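Local coordinates for EGF family domain-containing protein (Toxoplasma gondii, PDB 4Z80) that probably acts as an AMA-type surface receptor that binds a RON2-like partner peptide, helping to form the moving junction during host-cell invasion, at residues G34-T39 with Y45-R50; R169-T174 with T262-P267; Q204-Y209 with Y220-Q225; L307-D310 with F315-V318; A325-V330 with L449-P454. All coordinates share one frame; numbering follows the deposited sequence.

Contact 1. Residues G34-T39 with Y45-R50; sequences GTKSHT and YRWTER
CB of Lys36 lies over one face of the Trp47 indole, within the antiparallel beta hairpin of strands 36-40 and 43-51. It stands 3.4 Å from the centroid of the five-membered ring and only 15° off the normal, the geometry of a CH-pi contact. Ser37 N lies over the same face, also toward the rim, and CB of His38 meets the indole edge in its plane, 3.7 Å from CH2 of Trp47. The Trp47 CG, set between its own backbone N and carbonyl carbon (chi1 69°), lays the ring across the partner strand. Around the Tyr45 ring, His38 O sits at the edge, while Phe253 meets Tyr45 edge-to-face. On the other side of the sheet Ser37 CB touches the guanidinium of Arg46 at its edge, 3.6 Å from NH2.

The backbone supports these placements. Lys36 with Trp47 and His38 with Tyr45 are hydrogen-bonded pairs, flanking the non-hydrogen-bonded pair Ser37 with Arg46. Of the four bonds, Tyr45 N to His38 O is the shortest at 2.8 Å, with 162° at the hydrogen. Just ahead of the strand, a water accepts from Thr35 N at 2.8 Å and lies 2.6 Å from Thr48 OG1.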
# COMPACT_ATOMS: atom_id res chain seq x y z
N GLY A 34 13.85 -18.78 1.50
CA GLY A 34 14.59 -17.53 1.57
C GLY A 34 15.56 -17.53 2.74
O GLY A 34 15.29 -18.15 3.76
N THR A 35 16.67 -16.83 2.59
CA THR A 35 17.71 -16.83 3.62
C THR A 35 17.45 -15.83 4.75
O THR A 35 18.09 -15.88 5.79
CB THR A 35 19.09 -16.54 3.01
OG1 THR A 35 19.07 -15.25 2.38
CG2 THR A 35 19.45 -17.61 1.98
N LYS A 36 16.49 -14.93 4.54
CA LYS A 36 16.12 -13.94 5.56
C LYS A 36 14.96 -14.46 6.40
O LYS A 36 14.05 -15.10 5.87
CB LYS A 36 15.74 -12.61 4.92
CG LYS A 36 16.76 -12.07 3.94
CD LYS A 36 18.10 -11.80 4.60
CE LYS A 36 19.10 -11.29 3.59
NZ LYS A 36 20.43 -11.02 4.19
N SER A 37 14.98 -14.18 7.70
CA SER A 37 13.89 -14.63 8.55
C SER A 37 13.68 -13.76 9.77
O SER A 37 14.58 -13.04 10.21
CB SER A 37 14.14 -16.07 9.01
OG SER A 37 15.29 -16.16 9.83
N HIS A 38 12.47 -13.81 10.29
CA HIS A 38 12.11 -13.10 11.49
C HIS A 38 10.90 -13.72 12.13
O HIS A 38 9.93 -14.02 11.44
CB HIS A 38 11.82 -11.63 11.19
CG HIS A 38 11.42 -10.85 12.40
ND1 HIS A 38 12.33 -10.47 13.37
CD2 HIS A 38 10.22 -10.35 12.79
CE1 HIS A 38 11.70 -9.78 14.30
NE2 HIS A 38 10.42 -9.69 13.98
N THR A 39 10.95 -13.91 13.44
CA THR A 39 9.81 -14.43 14.15
C THR A 39 9.06 -13.28 14.81
O THR A 39 9.61 -12.55 15.64
CB THR A 39 10.22 -15.48 15.19
OG1 THR A 39 10.92 -16.54 14.51
CG2 THR A 39 9.00 -16.06 15.90
N TYR A 45 8.58 -15.76 9.64
CA TYR A 45 8.48 -15.35 8.24
C TYR A 45 9.80 -15.57 7.53
O TYR A 45 10.85 -15.32 8.11
CB TYR A 45 8.07 -13.89 8.16
CG TYR A 45 6.72 -13.62 8.77
CD1 TYR A 45 6.59 -13.36 10.13
CD2 TYR A 45 5.57 -13.63 7.99
CE1 TYR A 45 5.35 -13.13 10.69
CE2 TYR A 45 4.33 -13.40 8.54
CZ TYR A 45 4.23 -13.14 9.89
OH TYR A 45 2.99 -12.91 10.45
N ARG A 46 9.73 -16.03 6.29
CA ARG A 46 10.92 -16.27 5.48
C ARG A 46 10.84 -15.51 4.17
O ARG A 46 9.81 -15.52 3.50
CB ARG A 46 11.07 -17.77 5.20
CG ARG A 46 11.09 -18.63 6.45
CD ARG A 46 12.48 -18.70 7.01
NE ARG A 46 13.29 -19.66 6.27
CZ ARG A 46 14.62 -19.60 6.14
NH1 ARG A 46 15.25 -20.52 5.44
NH2 ARG A 46 15.30 -18.60 6.69
N TRP A 47 11.94 -14.86 3.79
CA TRP A 47 11.94 -14.13 2.53
C TRP A 47 13.31 -14.03 1.88
O TRP A 47 14.35 -14.35 2.48
CB TRP A 47 11.37 -12.72 2.76
CG TRP A 47 12.20 -11.76 3.59
CD1 TRP A 47 13.15 -10.87 3.14
CD2 TRP A 47 12.14 -11.56 5.01
NE1 TRP A 47 13.67 -10.15 4.19
CE2 TRP A 47 13.06 -10.55 5.34
CE3 TRP A 47 11.37 -12.14 6.04
CZ2 TRP A 47 13.25 -10.12 6.65
CZ3 TRP A 47 11.57 -11.70 7.34
CH2 TRP A 47 12.50 -10.70 7.64
N THR A 48 13.29 -13.64 0.61
CA THR A 48 14.48 -13.32 -0.16
C THR A 48 14.51 -11.83 -0.43
O THR A 48 13.51 -11.23 -0.80
CB THR A 48 14.50 -14.09 -1.49
OG1 THR A 48 14.76 -15.48 -1.25
CG2 THR A 48 15.58 -13.54 -2.44
N GLU A 49 15.69 -11.24 -0.27
CA GLU A 49 15.89 -9.84 -0.59
C GLU A 49 16.49 -9.75 -1.99
O GLU A 49 17.63 -10.16 -2.20
CB GLU A 49 16.80 -9.20 0.45
CG GLU A 49 17.15 -7.77 0.21
CD GLU A 49 18.09 -7.24 1.28
OE1 GLU A 49 17.80 -7.44 2.49
OE2 GLU A 49 19.13 -6.64 0.91
N ARG A 50 15.72 -9.22 -2.93
CA ARG A 50 16.14 -9.15 -4.33
C ARG A 50 17.09 -7.98 -4.57
O ARG A 50 18.06 -8.09 -5.33
CB ARG A 50 14.93 -9.03 -5.25
CG ARG A 50 14.00 -10.22 -5.14
CD ARG A 50 13.17 -10.42 -6.40
NE ARG A 50 12.29 -9.29 -6.69
CZ ARG A 50 11.45 -9.24 -7.72
NH1 ARG A 50 10.70 -8.17 -7.92
NH2 ARG A 50 11.37 -10.28 -8.55
O HOH W 1 17.03 -15.72 0.03

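Contact 2. Residues R169-T174 with T262-P267; sequences RQDMVT and TTHCWP
CB of Asp171 covers one face of the His264 imidazole where helix 165-172, with a pi-type turn at 169-172, packs on the 3-10 turn 263-265. The methylene lies 3.9 Å from the ring centroid and 19° off its normal, a CH-pi contact. With CG anti to its carbonyl carbon (chi1 -83°), Asp171 lays its carboxylate at 28° to the imidazole plane and brings OD2 within 2.7 Å of a bridging water. CG2 of Thr263 covers the opposite face of the ring, so the histidine is sandwiched. Its NE2 bonds to OD2 of Asp175, which would fix the ring's rotation.

The carboxylate of Asp171 is shared: OD1 bonds to Tyr71 OH, whereas OD2 accepts from the water and from Gln10 N of the bound RON2L1 peptide chain. The water also donates to His264 O, 3.0 Å away, an oxygen bonded as well to Ser11 OG of the peptide chain.

The Met172 chain is stretched out from CG and runs antiparallel to the His264 side chain, its CG 3.8 Å from His264 CB. Trans torsions at chi2 and chi3 carry the terminal CE to 4.0 Å from SG of Cys265, the sulfur disulfide-bonded to Cys161.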
# COMPACT_ATOMS: atom_id res chain seq x y z
N ARG A 169 -6.58 -25.08 -4.01
CA ARG A 169 -5.59 -26.13 -4.16
C ARG A 169 -4.70 -25.98 -5.40
O ARG A 169 -3.55 -26.42 -5.39
CB ARG A 169 -6.29 -27.50 -4.16
CG ARG A 169 -6.71 -27.91 -2.75
CD ARG A 169 -7.76 -29.02 -2.69
NE ARG A 169 -7.90 -29.78 -3.93
CZ ARG A 169 -8.74 -30.80 -4.08
NH1 ARG A 169 -8.81 -31.44 -5.24
NH2 ARG A 169 -9.51 -31.19 -3.06
N GLN A 170 -5.21 -25.32 -6.45
CA GLN A 170 -4.46 -25.18 -7.70
C GLN A 170 -3.76 -23.83 -7.83
O GLN A 170 -2.77 -23.71 -8.56
CB GLN A 170 -5.37 -25.33 -8.93
CG GLN A 170 -6.56 -26.26 -8.77
CD GLN A 170 -6.29 -27.63 -9.31
OE1 GLN A 170 -5.23 -28.21 -9.05
NE2 GLN A 170 -7.24 -28.16 -10.07
N ASP A 171 -4.29 -22.81 -7.16
CA ASP A 171 -3.70 -21.47 -7.24
C ASP A 171 -3.03 -21.05 -5.94
O ASP A 171 -1.89 -20.61 -5.96
CB ASP A 171 -4.76 -20.42 -7.63
CG ASP A 171 -5.00 -20.35 -9.13
OD1 ASP A 171 -4.23 -20.96 -9.91
OD2 ASP A 171 -5.96 -19.67 -9.54
N MET A 172 -3.72 -21.17 -4.82
CA MET A 172 -3.18 -20.67 -3.56
C MET A 172 -2.10 -21.56 -2.95
O MET A 172 -0.96 -21.12 -2.78
CB MET A 172 -4.31 -20.46 -2.56
CG MET A 172 -5.19 -19.27 -2.91
SD MET A 172 -6.63 -19.18 -1.84
CE MET A 172 -7.21 -17.51 -2.15
N VAL A 173 -2.41 -22.82 -2.64
CA VAL A 173 -1.47 -23.63 -1.86
C VAL A 173 -0.16 -23.92 -2.58
O VAL A 173 0.87 -24.10 -1.94
CB VAL A 173 -2.10 -24.98 -1.42
CG1 VAL A 173 -3.27 -24.75 -0.52
CG2 VAL A 173 -2.47 -25.81 -2.62
N THR A 174 -0.20 -23.95 -3.91
CA THR A 174 1.00 -24.22 -4.70
C THR A 174 1.72 -22.93 -5.15
O THR A 174 2.63 -22.98 -5.97
CB THR A 174 0.65 -25.06 -5.94
OG1 THR A 174 -0.37 -24.41 -6.71
CG2 THR A 174 0.15 -26.45 -5.52
N THR A 262 -4.62 -12.42 -0.55
CA THR A 262 -5.86 -12.32 -1.33
C THR A 262 -5.68 -12.18 -2.85
O THR A 262 -6.66 -12.02 -3.56
CB THR A 262 -6.72 -11.12 -0.86
OG1 THR A 262 -5.94 -9.91 -0.86
CG2 THR A 262 -7.26 -11.36 0.54
N THR A 263 -4.44 -12.26 -3.33
CA THR A 263 -4.17 -12.21 -4.77
C THR A 263 -5.11 -13.10 -5.60
O THR A 263 -5.68 -12.64 -6.60
CB THR A 263 -2.71 -12.62 -5.05
OG1 THR A 263 -1.83 -11.59 -4.58
CG2 THR A 263 -2.45 -12.89 -6.54
N HIS A 264 -5.27 -14.35 -5.20
CA HIS A 264 -6.00 -15.29 -6.05
C HIS A 264 -7.52 -15.17 -5.91
O HIS A 264 -8.25 -15.89 -6.58
CB HIS A 264 -5.56 -16.72 -5.75
CG HIS A 264 -4.13 -16.96 -6.12
ND1 HIS A 264 -3.69 -16.85 -7.42
CD2 HIS A 264 -3.05 -17.26 -5.37
CE1 HIS A 264 -2.39 -17.08 -7.46
NE2 HIS A 264 -1.97 -17.33 -6.23
N CYS A 265 -7.97 -14.26 -5.07
CA CYS A 265 -9.39 -13.95 -4.95
C CYS A 265 -9.91 -13.15 -6.14
O CYS A 265 -11.11 -13.07 -6.35
CB CYS A 265 -9.66 -13.16 -3.67
SG CYS A 265 -9.09 -13.94 -2.15
N TRP A 266 -9.00 -12.56 -6.91
CA TRP A 266 -9.38 -11.71 -8.03
C TRP A 266 -9.27 -12.48 -9.33
O TRP A 266 -8.38 -13.32 -9.50
CB TRP A 266 -8.50 -10.46 -8.10
CG TRP A 266 -8.37 -9.78 -6.79
CD1 TRP A 266 -7.23 -9.63 -6.07
CD2 TRP A 266 -9.42 -9.17 -6.03
NE1 TRP A 266 -7.49 -8.95 -4.91
CE2 TRP A 266 -8.83 -8.66 -4.85
CE3 TRP A 266 -10.79 -8.99 -6.22
CZ2 TRP A 266 -9.57 -7.99 -3.88
CZ3 TRP A 266 -11.53 -8.32 -5.25
CH2 TRP A 266 -10.91 -7.83 -4.10
N PRO A 267 -10.17 -12.19 -10.28
CA PRO A 267 -10.13 -12.93 -11.55
C PRO A 267 -9.03 -12.43 -12.48
O PRO A 267 -8.78 -11.22 -12.54
CB PRO A 267 -11.51 -12.65 -12.14
CG PRO A 267 -11.84 -11.30 -11.66
CD PRO A 267 -11.25 -11.19 -10.27
O HOH W 2 -7.74 -17.82 -8.82

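Contact 3. Residues Q204-Y209 with Y220-Q225; sequences QPYTEY and YDYKGQ
This contact borders the site occupied by the RON2L1 peptide: Tyr206 packs on Ile25 of the peptide chain, and Pro205 on its Gly29. Tyr206 and Tyr222 approach from opposite directions and meet at their ring edges, each phenol oxygen lying near the plane of the other ring. A hydrogen bond joins Tyr206 OH to Tyr222 OH at 3.1 Å, either being able to donate. CG of Gln204 covers a face of Tyr206, and CD of Lys223 passes 3.8 Å from Tyr206 OH.

Glu208 extends from strand 207-208 toward the same phenol group of Tyr222. Its carboxylate is turned 71° from the Tyr222 ring plane, with OE2 3.3 Å from CE2 of that ring. A water donates to Glu208 OE1 at 3.1 Å and lies 3.0 Å from Tyr222 OH. The stronger partners of this buried acid are His238 at OE2 and Lys241, a salt bridge, at OE1; they would probably favour the ionised form. Next to Tyr222 in the chain, Asp221 OD1 accepts from Gly224 N at 2.9 Å. This bond to the backbone N three residues on is an Asx motif, here in the loop that carries Tyr222 beside the bound peptide.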
# COMPACT_ATOMS: atom_id res chain seq x y z
N GLN A 204 -32.62 -9.92 1.99
CA GLN A 204 -31.82 -10.70 1.04
C GLN A 204 -31.18 -11.92 1.72
O GLN A 204 -31.03 -11.94 2.94
CB GLN A 204 -30.74 -9.80 0.41
CG GLN A 204 -29.53 -9.58 1.31
CD GLN A 204 -28.95 -8.18 1.20
OE1 GLN A 204 -29.62 -7.24 0.76
NE2 GLN A 204 -27.70 -8.03 1.61
N PRO A 205 -30.79 -12.93 0.93
CA PRO A 205 -30.30 -14.20 1.48
C PRO A 205 -28.82 -14.20 1.89
O PRO A 205 -28.16 -15.24 1.82
CB PRO A 205 -30.53 -15.18 0.32
CG PRO A 205 -30.35 -14.34 -0.89
CD PRO A 205 -30.91 -12.99 -0.54
N TYR A 206 -28.31 -13.05 2.32
CA TYR A 206 -26.93 -12.95 2.76
C TYR A 206 -26.69 -11.61 3.44
O TYR A 206 -27.50 -10.70 3.33
CB TYR A 206 -25.97 -13.09 1.57
CG TYR A 206 -26.22 -12.09 0.47
CD1 TYR A 206 -25.63 -10.83 0.50
CD2 TYR A 206 -27.06 -12.39 -0.59
CE1 TYR A 206 -25.87 -9.90 -0.50
CE2 TYR A 206 -27.31 -11.47 -1.59
CZ TYR A 206 -26.70 -10.23 -1.54
OH TYR A 206 -26.95 -9.32 -2.54
N THR A 207 -25.56 -11.51 4.15
CA THR A 207 -25.11 -10.24 4.68
C THR A 207 -23.86 -9.82 3.90
O THR A 207 -22.96 -10.63 3.67
CB THR A 207 -24.80 -10.32 6.18
OG1 THR A 207 -25.98 -10.72 6.90
CG2 THR A 207 -24.34 -8.96 6.71
N GLU A 208 -23.83 -8.56 3.49
CA GLU A 208 -22.73 -8.03 2.68
C GLU A 208 -21.57 -7.55 3.54
O GLU A 208 -21.76 -6.77 4.47
CB GLU A 208 -23.23 -6.88 1.80
CG GLU A 208 -22.17 -6.31 0.86
CD GLU A 208 -22.62 -5.03 0.17
OE1 GLU A 208 -23.83 -4.73 0.19
OE2 GLU A 208 -21.76 -4.34 -0.41
N TYR A 209 -20.37 -8.02 3.21
CA TYR A 209 -19.14 -7.55 3.83
C TYR A 209 -18.21 -7.06 2.72
O TYR A 209 -18.66 -6.40 1.79
CB TYR A 209 -18.51 -8.65 4.69
CG TYR A 209 -19.35 -9.04 5.88
CD1 TYR A 209 -19.50 -8.17 6.96
CD2 TYR A 209 -20.00 -10.26 5.93
CE1 TYR A 209 -20.27 -8.52 8.05
CE2 TYR A 209 -20.78 -10.62 7.02
CZ TYR A 209 -20.90 -9.74 8.08
OH TYR A 209 -21.67 -10.08 9.17
N TYR A 220 -18.11 -0.55 -7.01
CA TYR A 220 -18.85 -1.13 -8.11
C TYR A 220 -20.12 -1.79 -7.61
O TYR A 220 -20.21 -2.19 -6.45
CB TYR A 220 -17.98 -2.13 -8.89
CG TYR A 220 -17.91 -3.57 -8.40
CD1 TYR A 220 -17.12 -3.94 -7.32
CD2 TYR A 220 -18.57 -4.58 -9.09
CE1 TYR A 220 -17.03 -5.26 -6.91
CE2 TYR A 220 -18.48 -5.90 -8.70
CZ TYR A 220 -17.72 -6.23 -7.61
OH TYR A 220 -17.62 -7.55 -7.22
N ASP A 221 -21.11 -1.83 -8.49
CA ASP A 221 -22.42 -2.42 -8.21
C ASP A 221 -22.33 -3.93 -8.41
O ASP A 221 -22.55 -4.43 -9.51
CB ASP A 221 -23.47 -1.78 -9.11
CG ASP A 221 -24.87 -2.32 -8.86
OD1 ASP A 221 -25.04 -3.14 -7.94
OD2 ASP A 221 -25.79 -1.90 -9.60
N TYR A 222 -21.97 -4.64 -7.35
CA TYR A 222 -21.74 -6.08 -7.45
C TYR A 222 -23.05 -6.81 -7.71
O TYR A 222 -23.07 -7.84 -8.36
CB TYR A 222 -21.08 -6.63 -6.17
CG TYR A 222 -22.05 -6.80 -5.02
CD1 TYR A 222 -22.85 -7.93 -4.93
CD2 TYR A 222 -22.17 -5.82 -4.05
CE1 TYR A 222 -23.76 -8.07 -3.89
CE2 TYR A 222 -23.06 -5.96 -3.01
CZ TYR A 222 -23.85 -7.09 -2.93
OH TYR A 222 -24.75 -7.23 -1.90
N LYS A 223 -24.14 -6.26 -7.18
CA LYS A 223 -25.43 -6.95 -7.23
C LYS A 223 -26.18 -6.75 -8.53
O LYS A 223 -26.79 -7.68 -9.06
CB LYS A 223 -26.33 -6.48 -6.08
CG LYS A 223 -27.69 -7.16 -6.05
CD LYS A 223 -28.48 -6.72 -4.84
CE LYS A 223 -29.69 -7.60 -4.63
NZ LYS A 223 -30.94 -6.81 -4.45
N GLY A 224 -26.13 -5.53 -9.06
CA GLY A 224 -26.98 -5.17 -10.18
C GLY A 224 -28.38 -4.87 -9.67
O GLY A 224 -28.68 -5.04 -8.49
N GLN A 225 -29.24 -4.44 -10.58
CA GLN A 225 -30.58 -3.97 -10.22
C GLN A 225 -31.60 -5.08 -10.06
O GLN A 225 -32.68 -4.86 -9.53
CB GLN A 225 -31.07 -2.99 -11.28
CG GLN A 225 -30.35 -1.66 -11.28
CD GLN A 225 -31.12 -0.59 -10.55
OE1 GLN A 225 -32.12 -0.07 -11.05
NE2 GLN A 225 -30.68 -0.27 -9.34
O HOH W 3 -26.52 -4.84 -1.43

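Contact 4. Residues L307-D310 with F315-V318; sequences LTTD and FYCV
A tyrosine side chain bridging two arms of one irregular loop makes this contact, a partly buried one in the connection between strands 289-291 and 318-321. Tyr316 carries it nearly alone, touching mainly the backbone of residues 307-309. Its OH accepts from Thr309 N at 3.0 Å, with a moderately bent 139° at the hydrogen. The same oxygen is also hydrogen-bonded to Lys146 O; since a carbonyl can only accept, the phenol proton presumably goes there, and the hydroxyl is used in both directions.

The ring edge beside the hydroxyl is closely packed. CE1 of Tyr316 comes within 3.2 Å of Leu307 O and 3.3 Å of Leu307 C, while CA of Thr308 lies at the ring edge. CG2 of Thr309 meets the phenol obliquely, 3.6 Å from OH. With its OG1 anti to the backbone N (chi1 -175°), Thr309 turns this methyl to the ring and its hydroxyl to Asp311 N.

The two arms belong to a disulfide-closed loop, Cys304 to Cys317, in the part of the chain related to apical membrane antigen 1, which has a PAN-type fold. Arg116 ties it to the rest of the chain, making a cation-pi contact with Tyr316 and a hydrogen bond from NH1 to Leu307 O; Phe104 also meets the tyrosine ring. At the start of the first arm, Leu307 N donates to a water at 2.8 Å, and the same water lies 2.8 Å from Cys317 O.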
# COMPACT_ATOMS: atom_id res chain seq x y z
N LEU A 307 -7.74 15.12 -13.17
CA LEU A 307 -8.84 15.09 -12.19
C LEU A 307 -10.14 14.44 -12.68
O LEU A 307 -10.76 13.68 -11.93
CB LEU A 307 -9.14 16.50 -11.68
CG LEU A 307 -8.00 17.16 -10.87
CD1 LEU A 307 -8.38 18.58 -10.46
CD2 LEU A 307 -7.62 16.34 -9.64
N THR A 308 -10.58 14.74 -13.90
CA THR A 308 -11.78 14.12 -14.46
C THR A 308 -11.59 13.79 -15.93
O THR A 308 -11.00 14.57 -16.68
CB THR A 308 -13.03 15.02 -14.28
OG1 THR A 308 -12.79 16.31 -14.87
CG2 THR A 308 -13.35 15.21 -12.81
N THR A 309 -12.07 12.62 -16.32
CA THR A 309 -12.16 12.22 -17.72
C THR A 309 -13.23 11.15 -17.87
O THR A 309 -13.59 10.50 -16.89
CB THR A 309 -10.82 11.66 -18.26
OG1 THR A 309 -10.95 11.42 -19.67
CG2 THR A 309 -10.44 10.37 -17.57
N ASP A 310 -13.71 10.96 -19.09
CA ASP A 310 -14.60 9.85 -19.40
C ASP A 310 -13.89 8.70 -20.13
O ASP A 310 -14.46 7.64 -20.35
CB ASP A 310 -15.77 10.33 -20.27
CG ASP A 310 -16.62 11.35 -19.57
OD1 ASP A 310 -16.95 11.14 -18.38
OD2 ASP A 310 -16.95 12.37 -20.20
N PHE A 315 -5.33 7.09 -17.90
CA PHE A 315 -4.94 6.96 -16.51
C PHE A 315 -4.79 8.35 -15.92
O PHE A 315 -4.31 9.27 -16.59
CB PHE A 315 -3.64 6.15 -16.36
CG PHE A 315 -3.46 5.54 -14.99
CD1 PHE A 315 -2.92 6.29 -13.94
CD2 PHE A 315 -3.83 4.22 -14.74
CE1 PHE A 315 -2.77 5.73 -12.68
CE2 PHE A 315 -3.67 3.67 -13.46
CZ PHE A 315 -3.13 4.42 -12.45
N TYR A 316 -5.23 8.52 -14.68
CA TYR A 316 -5.22 9.82 -14.03
C TYR A 316 -3.84 10.31 -13.62
O TYR A 316 -2.95 9.52 -13.27
CB TYR A 316 -6.13 9.78 -12.80
CG TYR A 316 -7.58 9.98 -13.14
CD1 TYR A 316 -8.05 11.24 -13.47
CD2 TYR A 316 -8.48 8.92 -13.17
CE1 TYR A 316 -9.37 11.45 -13.81
CE2 TYR A 316 -9.81 9.12 -13.50
CZ TYR A 316 -10.25 10.39 -13.81
OH TYR A 316 -11.56 10.63 -14.15
N CYS A 317 -3.68 11.62 -13.68
CA CYS A 317 -2.51 12.29 -13.12
C CYS A 317 -2.51 12.06 -11.62
O CYS A 317 -3.45 12.46 -10.94
CB CYS A 317 -2.54 13.79 -13.41
SG CYS A 317 -2.75 14.28 -15.14
N VAL A 318 -1.47 11.43 -11.10
CA VAL A 318 -1.37 11.20 -9.66
C VAL A 318 0.07 11.38 -9.22
O VAL A 318 0.99 11.25 -10.01
CB VAL A 318 -1.86 9.77 -9.24
CG1 VAL A 318 -3.31 9.55 -9.61
CG2 VAL A 318 -0.98 8.68 -9.84
O HOH W 4 -5.92 13.71 -11.52

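Contact 5. Residues A325-V330 with L449-P454; sequences ASSNMV and LSAVDP
Ser327 has OG anti to its carbonyl carbon (chi1 -63°), which sends the hydroxyl toward residues 451-453. From the other segment the backbone directs CB of Asp453 at this oxygen, while chi1 of -172° swings the Asp453 carboxylate off toward its own partner, Ser455 OG, which OD1 engages. OG of Ser327 lies 3.3 Å from Asp453 CB and 3.5 Å from Ala451 CB, placed between two carbon neighbours. The CB atoms of Ser327 and Ala451 are 3.7 Å apart. No direct hydrogen bond crosses the contact; the polar link runs through one water, which donates to Ser327 OG at 2.9 Å and accepts from Val452 N at 3.1 Å. Ser327 OG is further bonded to Ala324 O, where it must be the donor, so this buried hydroxyl both gives and receives.

A second bridge is provided by Arg347, whose NH1 bonds to Ser327 O and whose backbone bonds to that of Ala451. Behind the second segment, Val452 packs on helix 378-387. The shape of the first segment comes from a turn closed by Met329 N to Ser326 O at 2.9 Å. The contact thus joins parts of two antiparallel sheets through their connections: a type I beta turn, Ser326 to Met329, leading into strand 329-332 and set against the loop that follows strand 443-447.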
# COMPACT_ATOMS: atom_id res chain seq x y z
N ALA A 325 -1.81 16.75 7.79
CA ALA A 325 -3.10 16.09 7.97
C ALA A 325 -3.10 14.63 7.50
O ALA A 325 -3.96 13.86 7.93
CB ALA A 325 -4.18 16.86 7.23
N SER A 326 -2.17 14.23 6.64
CA SER A 326 -2.13 12.84 6.18
C SER A 326 -1.33 11.93 7.12
O SER A 326 -1.10 10.77 6.80
CB SER A 326 -1.54 12.77 4.76
OG SER A 326 -0.14 12.95 4.73
N SER A 327 -0.94 12.43 8.30
CA SER A 327 -0.02 11.69 9.15
C SER A 327 -0.60 10.45 9.81
O SER A 327 0.14 9.69 10.44
CB SER A 327 0.54 12.60 10.24
OG SER A 327 1.29 13.66 9.67
N ASN A 328 -1.90 10.24 9.68
CA ASN A 328 -2.53 9.01 10.15
C ASN A 328 -2.50 7.90 9.10
O ASN A 328 -2.76 6.74 9.42
CB ASN A 328 -3.98 9.29 10.54
CG ASN A 328 -4.81 9.87 9.38
OD1 ASN A 328 -4.37 10.79 8.68
ND2 ASN A 328 -6.01 9.33 9.18
N MET A 329 -2.16 8.25 7.86
CA MET A 329 -2.18 7.30 6.76
C MET A 329 -0.81 6.67 6.54
O MET A 329 0.21 7.29 6.81
CB MET A 329 -2.64 7.98 5.47
CG MET A 329 -4.03 8.59 5.53
SD MET A 329 -5.30 7.45 6.16
CE MET A 329 -5.14 6.09 5.02
N VAL A 330 -0.83 5.43 6.06
CA VAL A 330 0.39 4.68 5.81
C VAL A 330 0.26 3.96 4.47
O VAL A 330 -0.69 3.23 4.26
CB VAL A 330 0.67 3.63 6.91
CG1 VAL A 330 2.10 3.16 6.85
CG2 VAL A 330 0.35 4.18 8.30
N LEU A 449 10.68 8.41 5.15
CA LEU A 449 9.56 7.51 5.45
C LEU A 449 8.70 8.01 6.62
O LEU A 449 7.70 7.37 6.97
CB LEU A 449 10.10 6.11 5.75
CG LEU A 449 10.66 5.34 4.55
CD1 LEU A 449 11.55 4.21 5.00
CD2 LEU A 449 9.53 4.81 3.68
N SER A 450 9.08 9.14 7.21
CA SER A 450 8.35 9.73 8.34
C SER A 450 7.11 10.50 7.90
O SER A 450 7.07 11.06 6.80
CB SER A 450 9.24 10.71 9.12
OG SER A 450 10.49 10.16 9.47
N ALA A 451 6.11 10.56 8.78
CA ALA A 451 5.06 11.57 8.62
C ALA A 451 5.68 12.96 8.78
O ALA A 451 6.78 13.10 9.34
CB ALA A 451 3.94 11.34 9.62
N VAL A 452 4.98 13.99 8.31
CA VAL A 452 5.57 15.34 8.27
C VAL A 452 4.91 16.36 9.19
O VAL A 452 5.23 17.54 9.10
CB VAL A 452 5.55 15.92 6.82
CG1 VAL A 452 6.30 14.99 5.88
CG2 VAL A 452 4.14 16.16 6.31
N ASP A 453 4.03 15.93 10.08
CA ASP A 453 3.42 16.84 11.06
C ASP A 453 4.37 17.07 12.23
O ASP A 453 4.61 16.17 13.02
CB ASP A 453 2.10 16.27 11.55
CG ASP A 453 1.31 17.25 12.42
OD1 ASP A 453 1.84 18.34 12.75
OD2 ASP A 453 0.16 16.93 12.76
N PRO A 454 4.92 18.29 12.36
CA PRO A 454 5.84 18.49 13.49
C PRO A 454 5.14 18.39 14.85
O PRO A 454 5.82 18.15 15.85
CB PRO A 454 6.39 19.90 13.25
CG PRO A 454 5.38 20.57 12.40
CD PRO A 454 4.79 19.50 11.53
O HOH W 5 2.34 13.13 7.01

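Overall arrangement
Contact 1 is the regular one, two neighbouring strands bonded through their backbones at a partly buried edge; the other four rest largely on loops and turns, with a helix in contact 2 and a short strand in contact 3. Contacts 2, 3 and 5 are buried, contact 4 only partly. Contacts 2 and 3, about 6 Å apart at their nearest atoms, both border the RON2L1 peptide chain, though contact 2 mixes CH-pi packing with a water bridge and contact 3 pairs phenols beside a bonded acid. Contacts 2 and 4 each include a disulfide cysteine. Contact 5, its centre about 13 Å from the chain centre, joins residues far apart in sequence and relies on water rather than direct bonds. Contacts 1 and 4 lie on opposite sides of that centre.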